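Local coordinates for CurH (Lyngbya majuscula, PDB 3KG7), which probably removes water from a beta-hydroxyacyl intermediate bound to acyl carrier protein, as the dehydratase domain of the CurH module of curacin polyketide synthase, at residues L204-A207 with C208-L211; P147-T150 with D151-T154; T94-N97 with V98-F102; V48-G51 with V52-I55. All blocks are in the same frame, centred on the assembly; numbering follows the deposited sequence.

Contact 1. Residues L204-A207 with C208-L211; sequences LIDA and CTRL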
# COMPACT_ATOMS: atom_id res chain seq x y z
N LEU C 204 9.23 7.34 25.36
CA LEU C 204 10.21 8.37 25.68
C LEU C 204 9.72 9.77 25.35
O LEU C 204 9.95 10.71 26.12
CB LEU C 204 11.52 8.10 24.95
CG LEU C 204 12.28 6.83 25.33
CD1 LEU C 204 13.32 6.50 24.24
CD2 LEU C 204 12.93 6.98 26.69
N ILE C 205 9.05 9.93 24.20
CA ILE C 205 8.50 11.25 23.87
C ILE C 205 7.31 11.55 24.78
O ILE C 205 7.10 12.71 25.16
CB ILE C 205 8.23 11.48 22.34
CG1 ILE C 205 7.91 12.96 22.07
CG2 ILE C 205 7.16 10.54 21.78
CD1 ILE C 205 7.83 13.35 20.60
N ASP C 206 6.57 10.52 25.18
CA ASP C 206 5.48 10.76 26.11
C ASP C 206 5.97 11.23 27.46
O ASP C 206 5.36 12.10 28.06
CB ASP C 206 4.58 9.55 26.32
CG ASP C 206 3.33 9.93 27.06
OD1 ASP C 206 2.57 10.76 26.52
OD2 ASP C 206 3.13 9.45 28.21
N ALA C 207 7.07 10.64 27.92
CA ALA C 207 7.67 11.00 29.20
C ALA C 207 8.02 12.48 29.29
O ALA C 207 7.97 13.08 30.36
CB ALA C 207 8.89 10.17 29.45
N CYS C 208 8.37 13.08 28.15
CA CYS C 208 8.74 14.49 28.11
C CYS C 208 7.61 15.43 28.53
O CYS C 208 7.85 16.58 28.91
CB CYS C 208 9.20 14.86 26.70
SG CYS C 208 10.68 13.96 26.23
N THR C 209 6.38 14.92 28.45
CA THR C 209 5.20 15.74 28.56
C THR C 209 4.59 15.64 29.95
O THR C 209 3.55 16.25 30.22
CB THR C 209 4.15 15.32 27.52
OG1 THR C 209 3.58 14.07 27.91
CG2 THR C 209 4.78 15.19 26.14
N ARG C 210 5.26 14.89 30.83
CA ARG C 210 4.69 14.51 32.12
C ARG C 210 4.79 15.54 33.25
O ARG C 210 4.24 15.33 34.32
CB ARG C 210 5.27 13.17 32.58
CG ARG C 210 4.77 11.98 31.80
CD ARG C 210 5.48 10.71 32.21
NE ARG C 210 5.27 9.64 31.22
CZ ARG C 210 5.81 8.43 31.28
NH1 ARG C 210 6.61 8.09 32.29
NH2 ARG C 210 5.56 7.54 30.33
N LEU C 211 5.50 16.65 33.02
CA LEU C 211 5.69 17.65 34.09
C LEU C 211 5.72 19.10 33.62
O LEU C 211 6.29 19.43 32.56
CB LEU C 211 6.93 17.33 34.93
CG LEU C 211 7.26 18.19 36.16
CD1 LEU C 211 6.20 18.09 37.25
CD2 LEU C 211 8.63 17.83 36.73

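Contact 2. Residues P147-T150 with D151-T154; sequences PLDT and DTLT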
# COMPACT_ATOMS: atom_id res chain seq x y z
N PRO C 147 14.24 18.44 44.40
CA PRO C 147 13.83 17.12 43.89
C PRO C 147 12.45 16.67 44.37
O PRO C 147 12.03 17.02 45.47
CB PRO C 147 14.91 16.18 44.43
CG PRO C 147 16.09 17.04 44.62
CD PRO C 147 15.55 18.37 45.07
N LEU C 148 11.77 15.89 43.53
CA LEU C 148 10.44 15.38 43.83
C LEU C 148 10.48 13.91 44.23
O LEU C 148 11.36 13.16 43.81
CB LEU C 148 9.53 15.53 42.62
CG LEU C 148 8.68 16.80 42.49
CD1 LEU C 148 8.74 17.30 41.05
CD2 LEU C 148 7.24 16.52 42.93
N ASP C 149 9.51 13.52 45.05
CA ASP C 149 9.19 12.12 45.27
C ASP C 149 8.23 11.75 44.15
O ASP C 149 7.19 12.39 43.99
CB ASP C 149 8.54 11.93 46.64
CG ASP C 149 8.36 10.47 47.02
OD1 ASP C 149 9.28 9.66 46.77
OD2 ASP C 149 7.30 10.12 47.57
N THR C 150 8.59 10.72 43.38
CA THR C 150 7.80 10.28 42.23
C THR C 150 6.38 9.85 42.60
O THR C 150 5.46 9.98 41.80
CB THR C 150 8.51 9.15 41.43
OG1 THR C 150 8.66 7.99 42.26
CG2 THR C 150 9.88 9.60 40.94
N ASP C 151 6.21 9.34 43.82
CA ASP C 151 4.89 8.97 44.33
C ASP C 151 3.89 10.13 44.28
O ASP C 151 2.72 9.92 43.97
CB ASP C 151 5.00 8.42 45.75
CG ASP C 151 5.61 7.03 45.81
OD1 ASP C 151 5.85 6.42 44.74
OD2 ASP C 151 5.84 6.53 46.93
N THR C 152 4.38 11.33 44.57
CA THR C 152 3.55 12.54 44.53
C THR C 152 2.99 12.76 43.12
O THR C 152 1.83 13.18 42.97
CB THR C 152 4.34 13.79 44.98
OG1 THR C 152 5.40 13.40 45.85
CG2 THR C 152 3.42 14.77 45.71
N LEU C 153 3.80 12.45 42.11
CA LEU C 153 3.39 12.57 40.71
C LEU C 153 2.42 11.46 40.31
O LEU C 153 1.45 11.72 39.59
CB LEU C 153 4.62 12.53 39.78
CG LEU C 153 5.70 13.62 39.85
CD1 LEU C 153 6.89 13.21 39.00
CD2 LEU C 153 5.16 14.97 39.39
N THR C 154 2.71 10.24 40.75
CA THR C 154 1.88 9.07 40.43
C THR C 154 0.44 9.29 40.89
O THR C 154 -0.51 8.89 40.22
CB THR C 154 2.42 7.75 41.07
OG1 THR C 154 3.85 7.72 40.97
CG2 THR C 154 1.84 6.52 40.36

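Contact 3. Residues T94-N97 with V98-F102; sequences TADN and VGKQF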
# COMPACT_ATOMS: atom_id res chain seq x y z
N THR C 94 2.99 12.20 -0.70
CA THR C 94 4.08 12.67 -1.54
C THR C 94 4.23 14.19 -1.32
O THR C 94 3.23 14.91 -1.16
CB THR C 94 3.85 12.26 -3.02
OG1 THR C 94 4.97 12.67 -3.82
CG2 THR C 94 2.54 12.84 -3.58
N ALA C 95 5.47 14.66 -1.27
CA ALA C 95 5.74 16.07 -0.96
C ALA C 95 5.01 17.00 -1.93
O ALA C 95 4.91 16.71 -3.13
CB ALA C 95 7.22 16.35 -0.98
N ASP C 96 4.49 18.10 -1.40
CA ASP C 96 3.76 19.08 -2.20
C ASP C 96 4.68 20.13 -2.85
O ASP C 96 5.90 19.96 -2.87
CB ASP C 96 2.64 19.73 -1.36
CG ASP C 96 3.18 20.56 -0.19
OD1 ASP C 96 2.55 20.56 0.88
OD2 ASP C 96 4.20 21.25 -0.34
N ASN C 97 4.09 21.20 -3.37
CA ASN C 97 4.83 22.28 -4.00
C ASN C 97 5.80 22.99 -3.06
O ASN C 97 6.89 23.36 -3.48
CB ASN C 97 3.86 23.28 -4.64
CG ASN C 97 2.95 22.62 -5.67
OD1 ASN C 97 3.07 21.42 -5.95
ND2 ASN C 97 2.03 23.40 -6.23
N VAL C 98 5.40 23.17 -1.80
CA VAL C 98 6.29 23.75 -0.79
C VAL C 98 7.25 22.69 -0.24
O VAL C 98 8.18 23.01 0.50
CB VAL C 98 5.52 24.43 0.37
CG1 VAL C 98 6.36 25.56 0.98
CG2 VAL C 98 4.19 24.99 -0.12
N GLY C 99 7.03 21.44 -0.62
CA GLY C 99 7.89 20.34 -0.22
C GLY C 99 7.54 19.70 1.11
O GLY C 99 8.31 18.91 1.63
N LYS C 100 6.37 20.06 1.65
CA LYS C 100 5.84 19.48 2.88
C LYS C 100 5.21 18.11 2.61
O LYS C 100 4.61 17.90 1.55
CB LYS C 100 4.75 20.37 3.48
CG LYS C 100 5.17 21.74 3.95
CD LYS C 100 4.07 22.35 4.79
CE LYS C 100 4.07 23.87 4.70
NZ LYS C 100 4.99 24.47 5.70
N GLN C 101 5.33 17.20 3.57
CA GLN C 101 4.72 15.87 3.47
C GLN C 101 3.61 15.74 4.51
O GLN C 101 3.87 15.81 5.72
CB GLN C 101 5.75 14.75 3.68
CG GLN C 101 6.86 14.68 2.65
CD GLN C 101 8.07 13.89 3.16
OE1 GLN C 101 8.29 12.73 2.79
NE2 GLN C 101 8.86 14.53 4.03
N PHE C 102 2.39 15.57 4.04
CA PHE C 102 1.25 15.35 4.93
C PHE C 102 1.30 13.91 5.46
O PHE C 102 1.68 12.99 4.73
CB PHE C 102 -0.05 15.64 4.20
CG PHE C 102 -1.24 15.77 5.10
CD1 PHE C 102 -1.21 16.61 6.21
CD2 PHE C 102 -2.42 15.06 4.83
CE1 PHE C 102 -2.32 16.72 7.04
CE2 PHE C 102 -3.53 15.17 5.65
CZ PHE C 102 -3.49 16.00 6.76

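Contact 4. Residues V48-G51 with V52-I55; sequences VIPG and VSYI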
# COMPACT_ATOMS: atom_id res chain seq x y z
N VAL C 48 -4.33 2.57 26.01
CA VAL C 48 -4.50 3.60 24.98
C VAL C 48 -3.14 4.06 24.50
O VAL C 48 -2.22 4.20 25.30
CB VAL C 48 -5.25 4.83 25.54
CG1 VAL C 48 -5.29 5.96 24.51
CG2 VAL C 48 -6.67 4.46 25.99
N ILE C 49 -3.03 4.31 23.19
CA ILE C 49 -1.82 4.88 22.58
C ILE C 49 -1.82 6.39 22.75
O ILE C 49 -2.69 7.08 22.19
CB ILE C 49 -1.78 4.63 21.06
CG1 ILE C 49 -1.77 3.14 20.74
CG2 ILE C 49 -0.58 5.34 20.42
CD1 ILE C 49 -1.73 2.88 19.26
N PRO C 50 -0.85 6.94 23.50
CA PRO C 50 -0.79 8.39 23.61
C PRO C 50 -0.42 9.04 22.26
O PRO C 50 0.39 8.49 21.48
CB PRO C 50 0.29 8.64 24.67
CG PRO C 50 1.15 7.42 24.59
CD PRO C 50 0.23 6.28 24.26
N GLY C 51 -1.05 10.18 22.00
CA GLY C 51 -0.91 10.91 20.73
C GLY C 51 0.50 11.09 20.22
O GLY C 51 0.76 10.89 19.03
N VAL C 52 1.42 11.47 21.11
CA VAL C 52 2.81 11.70 20.70
C VAL C 52 3.50 10.50 20.01
O VAL C 52 4.52 10.67 19.34
CB VAL C 52 3.70 12.27 21.85
CG1 VAL C 52 3.20 13.65 22.29
CG2 VAL C 52 3.81 11.30 23.03
N SER C 53 2.92 9.31 20.16
CA SER C 53 3.43 8.10 19.50
C SER C 53 3.48 8.27 18.00
O SER C 53 4.40 7.78 17.34
CB SER C 53 2.56 6.89 19.83
OG SER C 53 2.42 6.75 21.22
N TYR C 54 2.48 8.95 17.45
CA TYR C 54 2.42 9.15 16.01
C TYR C 54 3.52 10.07 15.52
O TYR C 54 4.02 9.90 14.41
CB TYR C 54 1.03 9.62 15.59
CG TYR C 54 -0.04 8.71 16.15
CD1 TYR C 54 -0.05 7.35 15.85
CD2 TYR C 54 -1.02 9.20 17.00
CE1 TYR C 54 -1.01 6.50 16.38
CE2 TYR C 54 -2.00 8.37 17.52
CZ TYR C 54 -1.98 7.02 17.22
OH TYR C 54 -2.94 6.20 17.73
N ILE C 55 3.93 11.02 16.36
CA ILE C 55 5.07 11.87 16.05
C ILE C 55 6.30 10.99 15.98
O ILE C 55 7.09 11.08 15.03
CB ILE C 55 5.29 13.00 17.09
CG1 ILE C 55 3.98 13.75 17.38
CG2 ILE C 55 6.35 13.98 16.58
CD1 ILE C 55 4.01 14.65 18.60

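Contact 1. Residues L204-A207 with C208-L211
Thr209 closes on the carbonyl of Asp206 with two donors: its OG1 lies 2.7 Å from Asp206 O, in the carbonyl plane, while its backbone N reaches Asp206 O at 3.0 Å from above that plane. A chi1 of 72° sets Thr209 OG1 between its own N and carbonyl carbon, where it meets Asp206 O, and turns CG2 to 3.5 Å from Ile205 O. The next bond, Arg210 N to Ala207 O (3.3 Å), belongs to a type I turn running from Ala207 to Arg210. This turn brings the extended Arg210 chain back across Ala207, whose CA lies over one guanidinium face, off-centre toward NE. Asp206 OD2 lies at the guanidinium edge, in its plane, but 3.7 Å from Arg210 NE, a long salt bridge with the carboxylate tilted 65° to the guanidinium. Firmer placement comes from Leu168 O, bonded to Arg210 NH1, and from the cation-pi partner Tyr164, whose OH also makes a weak hydrogen bond to Asp206 OD2. Such a buried exit from helix 202-207 belongs to the second hotdog of the double-hotdog dehydratase fold, whose helix carries an active-site aspartate in this family; the position of Asp206 is consistent with that role.

Contact 2. Residues P147-T150 with D151-T154
Thr152 bonds twice to the carbonyl of Asp149, through OG1 at 2.8 Å from Asp149 O and through its backbone N at 3.1 Å from the same oxygen. Both donors come from the same face of the carbonyl plane, the hydroxyl tilted 30° from it and the N-H standing further out. One residue on, the pattern is repeated with a wider step: Thr154 N meets Thr150 O at 3.0 Å in the carbonyl plane, and Thr154 OG1 approaches that oxygen at 2.9 Å from above the plane. Thr154 OG1 lies beside its own backbone N, anti to the carbonyl carbon (chi1 -41°), which lets the two donors share one acceptor. Leu153 N adds a weak bond to Thr150 O. A valine in place of Thr152 would probably leave Asp149 O with the backbone N-H alone and let the start of the helix hold the preceding loop less firmly. Around this polar frame, Asp149 OD2 rests 3.4 Å from Asp151 CB, and the two carboxylates, their planes 65° apart, bring their OD2 atoms to 3.9 Å. On the inner side Leu148 CD2 meets Leu153 CD2 at 4.4 Å, and both leucines also pack on Ala174 of strand 171-176, in the second half of the double-hotdog domain. The helix 150-159 thus opens with hydroxyls doubling its backbone bonds, while two like charges gather near its N-terminal end; the helix dipole and exposure to solvent would probably offset part of their mutual repulsion.

Contact 3. Residues T94-N97 with V98-F102
Asp96 meets the returning chain at both its backbone and its carboxylate. Its N donates to Lys100 O at 3.0 Å, only 21° from the carbonyl plane, and its O receives Gly99 N at 2.9 Å from well above the plane. The side-chain OD2 serves three backbone donors: Lys100 N at 3.2 Å, which arrives from above the carboxylate plane, and, by weak and bent bonds, Val98 N at 2.7 Å and Gly99 N. The Gly99 N-H is therefore divided between Asp96 O and Asp96 OD2. A chi1 of 65° brings the carboxylate of Asp96 in over the turn, between its backbone N and carbonyl carbon. The pair of bonds Asp96 N to Lys100 O and Gly99 N to Asp96 O, with Asn97 and Val98 in right-handed turn conformations and Gly99 at phi 87°, defines a type I turn with a G1 bulge, the hairpin that joins strand 86-92 to strand 101-109 in the first hotdog. At these backbone angles a side chain on Gly99 would collide with the carbonyl oxygen of Val98. Lys100 O also takes a CA-H...O contact from Ala95 CA at 3.3 Å, in addition to the Asp96 bond. The Lys100 side chain runs beside that of Asp96, its CB 3.4 Å from Asp96 OD1, but its ammonium goes on to a salt bridge with Glu69. Farther along, Ala95 CB touches Gln101 CG at 4.0 Å, and the backbone of Gln101 bonds to Val124 of the adjoining strand 117-124.

Contact 4. Residues V48-G51 with V52-I55
Pro50 O is gripped by both donors of Ser53, OG at 2.7 Å in the carbonyl plane and the backbone N at 3.0 Å from above it. This is the entry to helix 52-62, the central helix of the first hotdog in the double-hotdog fold, reached from the loop that follows strand 46-47. In that loop Val48 O receives a hydrogen bond from His41 ND1; His41 and Pro50 match the ends of the HxxxGxxxxP pattern known from this family, although the position of its glycine is taken by an aspartate. Ser53 OG lies beside its own N, anti to the carbonyl carbon (chi1 -53°), and so reaches the oxygen that the N-H already holds. The same hydroxyl touches Ile49 CG2 at 3.4 Å. One residue further along, Tyr54 N donates to Gly51 O at 3.0 Å, with an N-H...O angle of 154°. The phenol then extends back along the loop, crossing the Ile49 side chain at about a right angle, with its CZ 3.9 Å from Ile49 CG2. The ring also packs on Leu77 and, on strand 117-124, on His119, Ala120 and Met122, which makes Tyr54 a link between the helix start and that strand. With Tyr54 replaced by an alanine the ring is gone, and a gap is likely to open beside Ile49 CG2, with the contact to strand 117-124 lost. Nearer the backbone, Tyr54 CD2 lies 3.2 Å from Gly51 O, the ring slanted to that oxygen.

Overall arrangement
Contacts 1 and 4 are buried near the middle of the chain, whereas contacts 2 and 3 are surface features on opposite sides of its centre, about 43 Å apart between centres. Contact 4 begins the helix of the first hotdog and contact 1 ends that of the second; they meet directly, Asp206 CA lying 3.5 Å from Val52 CG2, which joins the two halves of the fold. Contact 2 reaches contact 1 through leucines, with Leu153 CD2 3.9 Å from Leu211 CD1. A threonine or serine hydroxyl doubling a backbone bond recurs in contacts 1, 2 and 4, while the hairpin of contact 3, which touches none of the others, relies on a carboxylate.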